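Local coordinates for protein pullulanase (Klebsiella oxytoca, PDB 2YOC) that hydrolyses the alpha-1,6-glucosidic linkages of pullulan and related branched glucans as a membrane-binding enzyme secreted by a type 2 secretion system, at residues A275-A280 and R325-G330; L893-Y898 and T924-L930; H370-T374 and P563-I569. Numbering follows the deposited sequence.

Interaction 1: A275-A280 and R325-G330; sequences AYAEAA and RDSASG
This is a helix-against-turn contact at the edge of the CBM48-type beta domain. The last turns of helix 269-280, which links strand 260-267 of the preceding sheet to strand 286-290, lie against the tight connection between antiparallel strands 317-326 and 331-336. Residues 327-329 are coiled helically (phi/psi near -65/-30, then -110/-26 at Ser329), Gly330 turns left-handed at 72/15, and Gly330 N closes the turn on Asp326 O at 2.8 Å. Ser329 OG, chi1 p, bonds Asp326 OD2 at 2.7 Å. The two backbones come closest at Ala280 and Ser329, CA atoms 4.5 Å apart. Ala279 points its CB at the turn, 4.0 Å from Ala328 CB. Tyr276 (chi1 m) lays its ring along the turn: CB is 3.3 Å from Ser329 O, CD1 is 3.5 Å from Gly330 N, and Ser327 O meets the ring edge 3.6 Å from CE1. Tyr276 OH hydrogen-bonds Asp242, which also salt-bridges Arg325 NH1, while Arg325 NH2 bonds Pro301 O. A water donates to Ala275 O (3.3 Å) and weakly to Ser327 O (3.4 Å). The tyrosine ring and small alanines thus make the fit, while polar groups bond within their segment or to neighbours such as Asp242, Pro301 and Trp299.

Interaction 2: L893-Y898 and T924-L930; sequences LQDNNY and TPGEAEL
Leu930, Leu893 and Thr924 bury the largest areas where the loop 893-898 runs antiparallel to the lead-in and first turn of helix 927-945. CA pairs set the register: Gln894 with Glu927 and Asp895 with Gly926, both 4.9 Å, then Tyr898 with Thr924 at 6.4 Å. Leu930, an m,t rotamer, reaches from the helix to the loop so that CD1 sits 3.8 Å from Leu893 CB, 3.6 Å from Leu893 C and 3.6 Å from Asp895 N, while CD2 lies 4.0 Å from Asn896 CB. Leu893 adopts left-handed backbone angles (47/63), directs its CA-CB bond toward the helix and brings its O to 3.1 Å from Glu927 CA. Two more CA-H...O contacts follow: Gly926 CA to Gln894 O at 3.4 Å and Asp895 CA to Pro925 O at 3.6 Å. At the far end Thr924 puts CG2 3.4 Å from Asn896 OD1 and OG1 3.6 Å from Tyr898 CD2, at the ring edge; Asn896 ND2 bonds Leu870 O and Tyr898 OH bonds Lys919 O.

Each partner is shaped internally. Consecutive Asx turns form as Asn897 N donates to Asp895 OD2 at 3.0 Å. Tyr898 N donates to Asn896 OD1 at 3.2 Å. Gly926, the helix N-cap, donates from N to Glu929 OE1 at 2.8 Å. Helix 927-945 follows the last barrel strand, 860-864, and precedes the C-terminal antiparallel sheet, with helix 955-961 between. Leucine packing and CA-H...O contacts make up much of the joining, while clear hydrogen bonds shape each segment or run to neighbouring residues.

Interaction 3: H370-T374 and P563-I569; sequences HSLST and PEGTTRI. With SO4 (sulfate ion), chain O.
Glu564 OE1 takes two hydrogen bonds from Thr374, from N at 2.7 Å and OG1 at 3.0 Å, and Gly565 N adds a third to Leu372 O at 3.2 Å. They join the short, weakly bonded strand 371-372 of the CBM48-type beta domain to the lead-in of helix 567-582, which precedes strand 586-591 in the catalytic (beta/alpha)8 barrel. The two segments run antiparallel, Ser373 CA 4.6 Å from Glu564 CA and Ser371 CA 6.0 Å from Thr566 CA. Glu564 is t,p, and its OE2 pairs with Lys315. Gly565 (98/-154) makes the bend. Arg568 folds back (chi1 p) to give NH2 to Pro563 O at 2.8 Å; Leu372 O lies over its guanidinium face, and Leu372 CD1 is 3.5 Å from NH1. The arginine side chain is about 5 Å from a bound calcium. Farther along, Ser371 OG, bonded to Gln380, rests 3.9 Å from Ile569 CD1. A sulfate ion, probably from the crystallisation liquor, accepts from Thr566 OG1 through O2 at 2.9 Å.

How the interactions relate
Interactions 1 and 3 both reach the antiparallel sheet of the CBM48-type domain, about 14 Å apart at their nearest atoms, but they tie it to different neighbours: 275-280 belongs to the helix arriving from the preceding domain, 563-569 to the catalytic barrel. Interaction 2 lies across the chain's centre from interaction 1, with the two contact centres about 60 Å apart, and joins a loop to helix 927-945. Interaction 3 is the buried one, and hydrogen bonds cross it directly; the other two are partly buried and rest largely on van der Waals fit, a tyrosine ring and small alanines, with a weak water bridge, in interaction 1 and larger leucines with CA-H...O contacts in interaction 2.

Interaction 1: A275-A280 and R325-G330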
ATOM      1  N   ALA B 275     -44.593  16.419  19.500  1.00 60.77           N
ATOM      2  CA  ALA B 275     -45.750  16.896  20.246  1.00 61.60           C
ATOM      3  C   ALA B 275     -45.976  16.205  21.570  1.00 65.29           C
ATOM      4  O   ALA B 275     -46.440  16.856  22.519  1.00 65.30           O
ATOM      5  CB  ALA B 275     -47.003  16.806  19.382  1.00 62.86           C
ATOM      6  N   TYR B 276     -45.669  14.893  21.636  1.00 60.84           N
ATOM      7  CA  TYR B 276     -45.963  14.085  22.818  1.00 61.55           C
ATOM      8  C   TYR B 276     -44.795  13.423  23.532  1.00 63.24           C
ATOM      9  O   TYR B 276     -44.870  13.227  24.743  1.00 62.57           O
ATOM     10  CB  TYR B 276     -46.984  12.990  22.461  1.00 64.32           C
ATOM     11  CG  TYR B 276     -48.211  13.484  21.731  1.00 68.41           C
ATOM     12  CD1 TYR B 276     -49.303  14.005  22.431  1.00 71.56           C
ATOM     13  CD2 TYR B 276     -48.295  13.416  20.343  1.00 69.07           C
ATOM     14  CE1 TYR B 276     -50.439  14.463  21.764  1.00 72.99           C
ATOM     15  CE2 TYR B 276     -49.427  13.865  19.665  1.00 71.09           C
ATOM     16  CZ  TYR B 276     -50.492  14.396  20.380  1.00 80.19           C
ATOM     17  OH  TYR B 276     -51.592  14.867  19.713  1.00 82.04           O
ATOM     18  N   ALA B 277     -43.758  13.013  22.798  1.00 58.89           N
ATOM     19  CA  ALA B 277     -42.651  12.278  23.395  1.00 57.98           C
ATOM     20  C   ALA B 277     -42.007  12.875  24.636  1.00 62.29           C
ATOM     21  O   ALA B 277     -41.622  12.097  25.510  1.00 62.29           O
ATOM     22  CB  ALA B 277     -41.609  11.892  22.364  1.00 57.17           C
ATOM     23  N   GLU B 278     -41.914  14.218  24.753  1.00 56.88           N
ATOM     24  CA  GLU B 278     -41.283  14.773  25.952  1.00 56.02           C
ATOM     25  C   GLU B 278     -41.995  14.347  27.214  1.00 57.36           C
ATOM     26  O   GLU B 278     -41.332  13.809  28.118  1.00 57.52           O
ATOM     27  CB  GLU B 278     -41.119  16.295  25.903  1.00 57.71           C
ATOM     28  CG  GLU B 278     -39.804  16.748  26.512  1.00 68.05           C
ATOM     29  CD  GLU B 278     -39.700  18.233  26.794  1.00111.50           C
ATOM     30  OE1 GLU B 278     -40.088  19.049  25.920  1.00119.89           O
ATOM     31  OE2 GLU B 278     -39.234  18.581  27.903  1.00109.23           O
ATOM     32  N   ALA B 279     -43.347  14.511  27.229  1.00 50.30           N
ATOM     33  CA  ALA B 279     -44.239  14.158  28.338  1.00 49.29           C
ATOM     34  C   ALA B 279     -44.387  12.677  28.466  1.00 54.11           C
ATOM     35  O   ALA B 279     -44.302  12.149  29.577  1.00 55.78           O
ATOM     36  CB  ALA B 279     -45.609  14.784  28.145  1.00 50.70           C
ATOM     37  N   ALA B 280     -44.622  11.998  27.336  1.00 51.19           N
ATOM     38  CA  ALA B 280     -44.858  10.557  27.287  1.00 51.62           C
ATOM     39  C   ALA B 280     -43.696   9.774  27.865  1.00 57.72           C
ATOM     40  O   ALA B 280     -43.936   8.804  28.576  1.00 58.84           O
ATOM     41  CB  ALA B 280     -45.155  10.119  25.866  1.00 52.12           C
ATOM     42  N   ARG B 325     -57.498  10.242  28.825  1.00 66.25           N
ATOM     43  CA  ARG B 325     -56.416  10.716  27.962  1.00 65.43           C
ATOM     44  C   ARG B 325     -55.703  11.910  28.597  1.00 69.33           C
ATOM     45  O   ARG B 325     -56.363  12.843  29.061  1.00 68.12           O
ATOM     46  CB  ARG B 325     -56.966  11.096  26.569  1.00 65.36           C
ATOM     47  CG  ARG B 325     -55.912  11.388  25.521  1.00 67.68           C
ATOM     48  CD  ARG B 325     -56.561  11.934  24.270  1.00 67.58           C
ATOM     49  NE  ARG B 325     -55.657  11.866  23.114  1.00 65.12           N
ATOM     50  CZ  ARG B 325     -54.913  12.878  22.671  1.00 71.87           C
ATOM     51  NH1 ARG B 325     -54.948  14.059  23.279  1.00 61.40           N
ATOM     52  NH2 ARG B 325     -54.124  12.716  21.619  1.00 56.59           N
ATOM     53  N   ASP B 326     -54.358  11.872  28.610  1.00 66.01           N
ATOM     54  CA  ASP B 326     -53.534  12.992  29.035  1.00 66.20           C
ATOM     55  C   ASP B 326     -53.147  13.659  27.729  1.00 69.97           C
ATOM     56  O   ASP B 326     -52.534  13.017  26.862  1.00 67.93           O
ATOM     57  CB  ASP B 326     -52.286  12.530  29.813  1.00 67.99           C
ATOM     58  CG  ASP B 326     -51.297  13.646  30.172  1.00 83.56           C
ATOM     59  OD1 ASP B 326     -51.754  14.805  30.415  1.00 88.21           O
ATOM     60  OD2 ASP B 326     -50.076  13.360  30.243  1.00 81.84           O
ATOM     61  N   SER B 327     -53.574  14.915  27.554  1.00 69.06           N
ATOM     62  CA  SER B 327     -53.343  15.678  26.316  1.00 69.99           C
ATOM     63  C   SER B 327     -51.870  15.979  25.989  1.00 70.37           C
ATOM     64  O   SER B 327     -51.492  16.001  24.814  1.00 70.36           O
ATOM     65  CB  SER B 327     -54.176  16.958  26.304  1.00 78.39           C
ATOM     66  OG  SER B 327     -53.975  17.725  27.483  1.00 95.50           O
ATOM     67  N   ALA B 328     -51.044  16.174  27.024  1.00 63.78           N
ATOM     68  CA  ALA B 328     -49.631  16.495  26.892  1.00 61.23           C
ATOM     69  C   ALA B 328     -48.836  15.358  26.344  1.00 65.25           C
ATOM     70  O   ALA B 328     -47.818  15.579  25.659  1.00 66.37           O
ATOM     71  CB  ALA B 328     -49.075  16.872  28.241  1.00 61.99           C
ATOM     72  N   SER B 329     -49.270  14.135  26.671  1.00 60.04           N
ATOM     73  CA  SER B 329     -48.571  12.910  26.317  1.00 58.17           C
ATOM     74  C   SER B 329     -49.241  12.040  25.281  1.00 60.81           C
ATOM     75  O   SER B 329     -48.562  11.202  24.692  1.00 60.47           O
ATOM     76  CB  SER B 329     -48.361  12.072  27.574  1.00 60.15           C
ATOM     77  OG  SER B 329     -49.611  11.695  28.129  1.00 62.02           O
ATOM     78  N   GLY B 330     -50.558  12.129  25.160  1.00 56.23           N
ATOM     79  CA  GLY B 330     -51.277  11.214  24.296  1.00 57.26           C
ATOM     80  C   GLY B 330     -51.327   9.804  24.890  1.00 64.57           C
ATOM     81  O   GLY B 330     -51.648   8.833  24.191  1.00 66.33           O
TER
HETATM   82  O   HOH W   1     -49.413  18.092  23.157  1.00 67.02           O

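Interaction 2: L893-Y898 and T924-L930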
ATOM      1  N   LEU B 893     -23.988 -39.284  23.375  1.00 85.79           N
ATOM      2  CA  LEU B 893     -22.764 -39.383  22.562  1.00 85.36           C
ATOM      3  C   LEU B 893     -22.627 -40.629  21.692  1.00 89.26           C
ATOM      4  O   LEU B 893     -21.703 -41.415  21.881  1.00 88.72           O
ATOM      5  CB  LEU B 893     -21.465 -39.146  23.378  1.00 84.64           C
ATOM      6  CG  LEU B 893     -21.428 -38.129  24.519  1.00 87.02           C
ATOM      7  CD1 LEU B 893     -19.975 -37.899  24.947  1.00 86.49           C
ATOM      8  CD2 LEU B 893     -22.083 -36.804  24.129  1.00 87.00           C
ATOM      9  N   GLN B 894     -23.528 -40.808  20.744  1.00 86.09           N
ATOM     10  CA  GLN B 894     -23.446 -41.943  19.833  1.00 86.59           C
ATOM     11  C   GLN B 894     -22.993 -41.447  18.478  1.00 89.32           C
ATOM     12  O   GLN B 894     -22.304 -42.174  17.761  1.00 90.45           O
ATOM     13  CB  GLN B 894     -24.795 -42.683  19.733  1.00 88.88           C
ATOM     14  CG  GLN B 894     -25.236 -43.365  21.034  1.00100.55           C
ATOM     15  CD  GLN B 894     -24.185 -44.303  21.586  1.00122.78           C
ATOM     16  OE1 GLN B 894     -23.652 -44.090  22.683  1.00110.98           O
ATOM     17  NE2 GLN B 894     -23.829 -45.334  20.813  1.00122.06           N
ATOM     18  N   ASP B 895     -23.373 -40.193  18.144  1.00 84.37           N
ATOM     19  CA  ASP B 895     -23.077 -39.502  16.883  1.00 84.44           C
ATOM     20  C   ASP B 895     -23.312 -37.976  16.947  1.00 86.34           C
ATOM     21  O   ASP B 895     -24.069 -37.478  17.785  1.00 85.46           O
ATOM     22  CB  ASP B 895     -23.906 -40.108  15.725  1.00 87.06           C
ATOM     23  CG  ASP B 895     -25.379 -39.771  15.794  1.00 93.24           C
ATOM     24  OD1 ASP B 895     -26.032 -40.165  16.790  1.00 91.72           O
ATOM     25  OD2 ASP B 895     -25.875 -39.101  14.861  1.00101.71           O
ATOM     26  N   ASN B 896     -22.711 -37.271  15.986  1.00 82.32           N
ATOM     27  CA  ASN B 896     -22.759 -35.827  15.815  1.00 81.11           C
ATOM     28  C   ASN B 896     -23.912 -35.388  14.893  1.00 84.13           C
ATOM     29  O   ASN B 896     -23.949 -34.211  14.497  1.00 83.07           O
ATOM     30  CB  ASN B 896     -21.414 -35.341  15.257  1.00 81.25           C
ATOM     31  CG  ASN B 896     -21.138 -35.734  13.816  1.00 99.50           C
ATOM     32  OD1 ASN B 896     -21.657 -36.739  13.288  1.00 93.40           O
ATOM     33  ND2 ASN B 896     -20.285 -34.960  13.160  1.00 85.46           N
ATOM     34  N   ASN B 897     -24.836 -36.321  14.541  1.00 79.20           N
ATOM     35  CA  ASN B 897     -25.992 -36.044  13.681  1.00 78.35           C
ATOM     36  C   ASN B 897     -25.580 -35.743  12.221  1.00 81.60           C
ATOM     37  O   ASN B 897     -26.303 -35.075  11.470  1.00 80.12           O
ATOM     38  CB  ASN B 897     -26.897 -34.952  14.302  1.00 75.85           C
ATOM     39  CG  ASN B 897     -28.304 -34.918  13.785  1.00102.72           C
ATOM     40  OD1 ASN B 897     -29.031 -35.915  13.812  1.00 98.46           O
ATOM     41  ND2 ASN B 897     -28.738 -33.736  13.365  1.00 95.36           N
ATOM     42  N   TYR B 898     -24.424 -36.272  11.817  1.00 79.37           N
ATOM     43  CA  TYR B 898     -23.934 -36.077  10.455  1.00 80.87           C
ATOM     44  C   TYR B 898     -24.588 -37.086   9.533  1.00 85.70           C
ATOM     45  O   TYR B 898     -24.910 -38.183   9.985  1.00 84.60           O
ATOM     46  CB  TYR B 898     -22.403 -36.186  10.427  1.00 82.83           C
ATOM     47  CG  TYR B 898     -21.748 -35.983   9.076  1.00 86.14           C
ATOM     48  CD1 TYR B 898     -21.536 -34.703   8.565  1.00 87.60           C
ATOM     49  CD2 TYR B 898     -21.248 -37.061   8.353  1.00 87.90           C
ATOM     50  CE1 TYR B 898     -20.885 -34.506   7.346  1.00 87.70           C
ATOM     51  CE2 TYR B 898     -20.592 -36.876   7.134  1.00 88.90           C
ATOM     52  CZ  TYR B 898     -20.413 -35.596   6.635  1.00 94.95           C
ATOM     53  OH  TYR B 898     -19.773 -35.413   5.433  1.00 97.32           O
ATOM     54  N   THR B 924     -18.461 -41.227   9.983  1.00 97.62           N
ATOM     55  CA  THR B 924     -19.233 -40.407  10.929  1.00 94.92           C
ATOM     56  C   THR B 924     -18.695 -40.634  12.351  1.00 96.33           C
ATOM     57  O   THR B 924     -18.484 -41.793  12.737  1.00 96.55           O
ATOM     58  CB  THR B 924     -20.746 -40.680  10.775  1.00 99.63           C
ATOM     59  OG1 THR B 924     -21.095 -40.529   9.396  1.00106.24           O
ATOM     60  CG2 THR B 924     -21.627 -39.750  11.622  1.00 91.23           C
ATOM     61  N   PRO B 925     -18.474 -39.546  13.143  1.00 89.79           N
ATOM     62  CA  PRO B 925     -17.991 -39.717  14.523  1.00 88.04           C
ATOM     63  C   PRO B 925     -18.901 -40.584  15.395  1.00 90.59           C
ATOM     64  O   PRO B 925     -20.115 -40.628  15.178  1.00 90.23           O
ATOM     65  CB  PRO B 925     -17.972 -38.287  15.064  1.00 88.15           C
ATOM     66  CG  PRO B 925     -17.884 -37.426  13.880  1.00 92.54           C
ATOM     67  CD  PRO B 925     -18.655 -38.116  12.823  1.00 89.75           C
ATOM     68  N   GLY B 926     -18.284 -41.265  16.356  1.00 85.75           N
ATOM     69  CA  GLY B 926     -18.939 -42.136  17.325  1.00 85.49           C
ATOM     70  C   GLY B 926     -18.553 -41.775  18.744  1.00 89.52           C
ATOM     71  O   GLY B 926     -17.795 -40.820  18.961  1.00 89.69           O
ATOM     72  N   GLU B 927     -19.051 -42.538  19.733  1.00 84.59           N
ATOM     73  CA  GLU B 927     -18.777 -42.274  21.152  1.00 82.60           C
ATOM     74  C   GLU B 927     -17.333 -41.867  21.429  1.00 86.35           C
ATOM     75  O   GLU B 927     -17.107 -40.948  22.220  1.00 85.87           O
ATOM     76  CB  GLU B 927     -19.184 -43.475  22.015  1.00 84.18           C
ATOM     77  CG  GLU B 927     -19.303 -43.185  23.500  1.00 87.03           C
ATOM     78  CD  GLU B 927     -19.774 -44.361  24.340  1.00103.49           C
ATOM     79  OE1 GLU B 927     -20.609 -45.156  23.843  1.00 90.54           O
ATOM     80  OE2 GLU B 927     -19.308 -44.486  25.497  1.00 88.18           O
ATOM     81  N   ALA B 928     -16.364 -42.534  20.751  1.00 82.59           N
ATOM     82  CA  ALA B 928     -14.924 -42.307  20.897  1.00 82.02           C
ATOM     83  C   ALA B 928     -14.459 -40.924  20.437  1.00 85.81           C
ATOM     84  O   ALA B 928     -13.693 -40.260  21.148  1.00 85.72           O
ATOM     85  CB  ALA B 928     -14.157 -43.376  20.156  1.00 83.75           C
ATOM     86  N   GLU B 929     -14.927 -40.496  19.265  1.00 81.73           N
ATOM     87  CA  GLU B 929     -14.558 -39.223  18.666  1.00 81.96           C
ATOM     88  C   GLU B 929     -15.160 -38.056  19.450  1.00 87.77           C
ATOM     89  O   GLU B 929     -14.451 -37.082  19.754  1.00 87.45           O
ATOM     90  CB  GLU B 929     -14.944 -39.179  17.176  1.00 84.00           C
ATOM     91  CG  GLU B 929     -14.198 -40.184  16.288  1.00 96.63           C
ATOM     92  CD  GLU B 929     -14.512 -41.669  16.434  1.00110.73           C
ATOM     93  OE1 GLU B 929     -15.635 -42.087  16.071  1.00110.26           O
ATOM     94  OE2 GLU B 929     -13.624 -42.421  16.891  1.00 95.31           O
ATOM     95  N   LEU B 930     -16.452 -38.177  19.830  1.00 83.63           N
ATOM     96  CA  LEU B 930     -17.148 -37.154  20.617  1.00 81.20           C
ATOM     97  C   LEU B 930     -16.450 -36.985  21.966  1.00 81.20           C
ATOM     98  O   LEU B 930     -16.175 -35.849  22.355  1.00 79.60           O
ATOM     99  CB  LEU B 930     -18.660 -37.463  20.764  1.00 81.43           C
ATOM    100  CG  LEU B 930     -19.382 -37.842  19.465  1.00 88.10           C
ATOM    101  CD1 LEU B 930     -20.778 -38.249  19.728  1.00 89.39           C
ATOM    102  CD2 LEU B 930     -19.370 -36.709  18.441  1.00 90.71           C
TER

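Interaction 3: H370-T374 and P563-I569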
ATOM      1  N   HIS B 370     -46.520  -8.191  30.772  1.00 62.72           N
ATOM      2  CA  HIS B 370     -45.448  -8.892  31.493  1.00 61.11           C
ATOM      3  C   HIS B 370     -45.791 -10.350  31.750  1.00 63.54           C
ATOM      4  O   HIS B 370     -44.909 -11.116  32.134  1.00 63.29           O
ATOM      5  CB  HIS B 370     -45.011  -8.151  32.777  1.00 61.26           C
ATOM      6  CG  HIS B 370     -44.354  -6.831  32.530  1.00 64.01           C
ATOM      7  ND1 HIS B 370     -43.486  -6.642  31.465  1.00 65.39           N
ATOM      8  CD2 HIS B 370     -44.452  -5.672  33.226  1.00 66.12           C
ATOM      9  CE1 HIS B 370     -43.117  -5.368  31.527  1.00 64.86           C
ATOM     10  NE2 HIS B 370     -43.663  -4.746  32.578  1.00 65.32           N
ATOM     11  N   SER B 371     -47.061 -10.716  31.527  1.00 60.05           N
ATOM     12  CA  SER B 371     -47.639 -12.061  31.622  1.00 60.78           C
ATOM     13  C   SER B 371     -48.757 -12.155  30.567  1.00 67.45           C
ATOM     14  O   SER B 371     -49.392 -11.138  30.283  1.00 68.56           O
ATOM     15  CB  SER B 371     -48.211 -12.315  33.017  1.00 63.75           C
ATOM     16  OG  SER B 371     -48.675 -13.646  33.209  1.00 67.81           O
ATOM     17  N   LEU B 372     -48.986 -13.355  29.975  1.00 63.87           N
ATOM     18  CA  LEU B 372     -50.019 -13.583  28.944  1.00 64.31           C
ATOM     19  C   LEU B 372     -50.813 -14.892  29.135  1.00 69.61           C
ATOM     20  O   LEU B 372     -50.417 -15.742  29.933  1.00 69.89           O
ATOM     21  CB  LEU B 372     -49.380 -13.623  27.545  1.00 63.58           C
ATOM     22  CG  LEU B 372     -48.437 -12.506  27.099  1.00 66.30           C
ATOM     23  CD1 LEU B 372     -47.333 -13.077  26.241  1.00 64.58           C
ATOM     24  CD2 LEU B 372     -49.190 -11.434  26.314  1.00 69.82           C
ATOM     25  N   SER B 373     -51.909 -15.072  28.355  1.00 67.32           N
ATOM     26  CA  SER B 373     -52.717 -16.308  28.281  1.00 67.86           C
ATOM     27  C   SER B 373     -52.030 -17.213  27.215  1.00 74.82           C
ATOM     28  O   SER B 373     -51.021 -16.794  26.633  1.00 73.74           O
ATOM     29  CB  SER B 373     -54.132 -15.975  27.823  1.00 68.46           C
ATOM     30  OG  SER B 373     -54.121 -15.501  26.487  1.00 65.09           O
ATOM     31  N   THR B 374     -52.573 -18.427  26.935  1.00 73.09           N
ATOM     32  CA  THR B 374     -51.997 -19.333  25.923  1.00 72.16           C
ATOM     33  C   THR B 374     -52.046 -18.672  24.538  1.00 75.11           C
ATOM     34  O   THR B 374     -53.068 -18.076  24.173  1.00 74.59           O
ATOM     35  CB  THR B 374     -52.693 -20.706  25.952  1.00 81.54           C
ATOM     36  OG1 THR B 374     -52.620 -21.235  27.269  1.00 81.45           O
ATOM     37  CG2 THR B 374     -52.085 -21.710  24.975  1.00 80.78           C
ATOM     38  N   PRO B 563     -48.684 -22.936  29.438  1.00 71.28           N
ATOM     39  CA  PRO B 563     -48.566 -21.559  28.909  1.00 69.25           C
ATOM     40  C   PRO B 563     -49.706 -20.612  29.280  1.00 70.30           C
ATOM     41  O   PRO B 563     -49.717 -19.463  28.846  1.00 68.23           O
ATOM     42  CB  PRO B 563     -48.503 -21.779  27.395  1.00 71.10           C
ATOM     43  CG  PRO B 563     -49.346 -22.965  27.173  1.00 77.65           C
ATOM     44  CD  PRO B 563     -49.124 -23.868  28.383  1.00 73.76           C
ATOM     45  N   GLU B 564     -50.687 -21.102  30.037  1.00 67.37           N
ATOM     46  CA  GLU B 564     -51.816 -20.285  30.451  1.00 67.40           C
ATOM     47  C   GLU B 564     -51.499 -19.627  31.788  1.00 70.26           C
ATOM     48  O   GLU B 564     -51.514 -20.290  32.834  1.00 71.47           O
ATOM     49  CB  GLU B 564     -53.103 -21.125  30.511  1.00 69.58           C
ATOM     50  CG  GLU B 564     -54.355 -20.342  30.867  1.00 76.14           C
ATOM     51  CD  GLU B 564     -54.939 -19.383  29.837  1.00102.73           C
ATOM     52  OE1 GLU B 564     -54.452 -19.316  28.679  1.00 76.67           O
ATOM     53  OE2 GLU B 564     -55.914 -18.693  30.214  1.00116.12           O
ATOM     54  N   GLY B 565     -51.187 -18.340  31.725  1.00 63.44           N
ATOM     55  CA  GLY B 565     -50.920 -17.562  32.915  1.00 62.99           C
ATOM     56  C   GLY B 565     -49.471 -17.385  33.268  1.00 66.75           C
ATOM     57  O   GLY B 565     -48.587 -17.405  32.404  1.00 64.60           O
ATOM     58  N   THR B 566     -49.250 -17.175  34.569  1.00 64.95           N
ATOM     59  CA  THR B 566     -47.963 -16.872  35.199  1.00 63.59           C
ATOM     60  C   THR B 566     -46.995 -18.027  35.306  1.00 69.34           C
ATOM     61  O   THR B 566     -45.801 -17.769  35.469  1.00 68.41           O
ATOM     62  CB  THR B 566     -48.174 -16.195  36.550  1.00 65.46           C
ATOM     63  OG1 THR B 566     -48.748 -17.130  37.481  1.00 62.92           O
ATOM     64  CG2 THR B 566     -49.014 -14.938  36.439  1.00 63.46           C
ATOM     65  N   THR B 567     -47.469 -19.290  35.209  1.00 67.80           N
ATOM     66  CA  THR B 567     -46.583 -20.466  35.303  1.00 67.32           C
ATOM     67  C   THR B 567     -45.210 -20.267  34.604  1.00 67.71           C
ATOM     68  O   THR B 567     -44.176 -20.572  35.205  1.00 66.92           O
ATOM     69  CB  THR B 567     -47.335 -21.756  34.949  1.00 76.75           C
ATOM     70  OG1 THR B 567     -48.072 -22.153  36.100  1.00 81.37           O
ATOM     71  CG2 THR B 567     -46.422 -22.889  34.540  1.00 73.76           C
ATOM     72  N   ARG B 568     -45.210 -19.703  33.385  1.00 60.80           N
ATOM     73  CA  ARG B 568     -43.982 -19.480  32.650  1.00 59.54           C
ATOM     74  C   ARG B 568     -42.900 -18.642  33.434  1.00 64.75           C
ATOM     75  O   ARG B 568     -41.709 -19.020  33.442  1.00 63.72           O
ATOM     76  CB  ARG B 568     -44.274 -18.983  31.217  1.00 58.53           C
ATOM     77  CG  ARG B 568     -44.854 -17.574  31.120  1.00 75.49           C
ATOM     78  CD  ARG B 568     -45.105 -17.141  29.688  1.00 78.72           C
ATOM     79  NE  ARG B 568     -46.369 -17.639  29.135  1.00 75.41           N
ATOM     80  CZ  ARG B 568     -46.905 -17.193  28.001  1.00 86.76           C
ATOM     81  NH1 ARG B 568     -46.300 -16.249  27.300  1.00 77.80           N
ATOM     82  NH2 ARG B 568     -48.053 -17.687  27.564  1.00 74.29           N
ATOM     83  N   ILE B 569     -43.342 -17.559  34.145  1.00 59.54           N
ATOM     84  CA  ILE B 569     -42.494 -16.675  34.960  1.00 56.18           C
ATOM     85  C   ILE B 569     -41.765 -17.451  36.039  1.00 60.10           C
ATOM     86  O   ILE B 569     -40.547 -17.312  36.130  1.00 60.84           O
ATOM     87  CB  ILE B 569     -43.287 -15.492  35.553  1.00 58.51           C
ATOM     88  CG1 ILE B 569     -43.931 -14.673  34.435  1.00 56.86           C
ATOM     89  CG2 ILE B 569     -42.393 -14.608  36.471  1.00 60.18           C
ATOM     90  CD1 ILE B 569     -45.136 -14.029  34.827  1.00 53.02           C
TER
HETATM   91  S   SO4 O2079     -52.197 -17.902  37.477  1.00106.81           S
HETATM   92  O1  SO4 O2079     -52.518 -17.594  36.063  1.00111.91           O
HETATM   93  O2  SO4 O2079     -51.566 -16.722  38.099  1.00111.07           O
HETATM   94  O3  SO4 O2079     -51.226 -19.029  37.542  1.00111.15           O
HETATM   95  O4  SO4 O2079     -53.425 -18.260  38.221  1.00112.94           O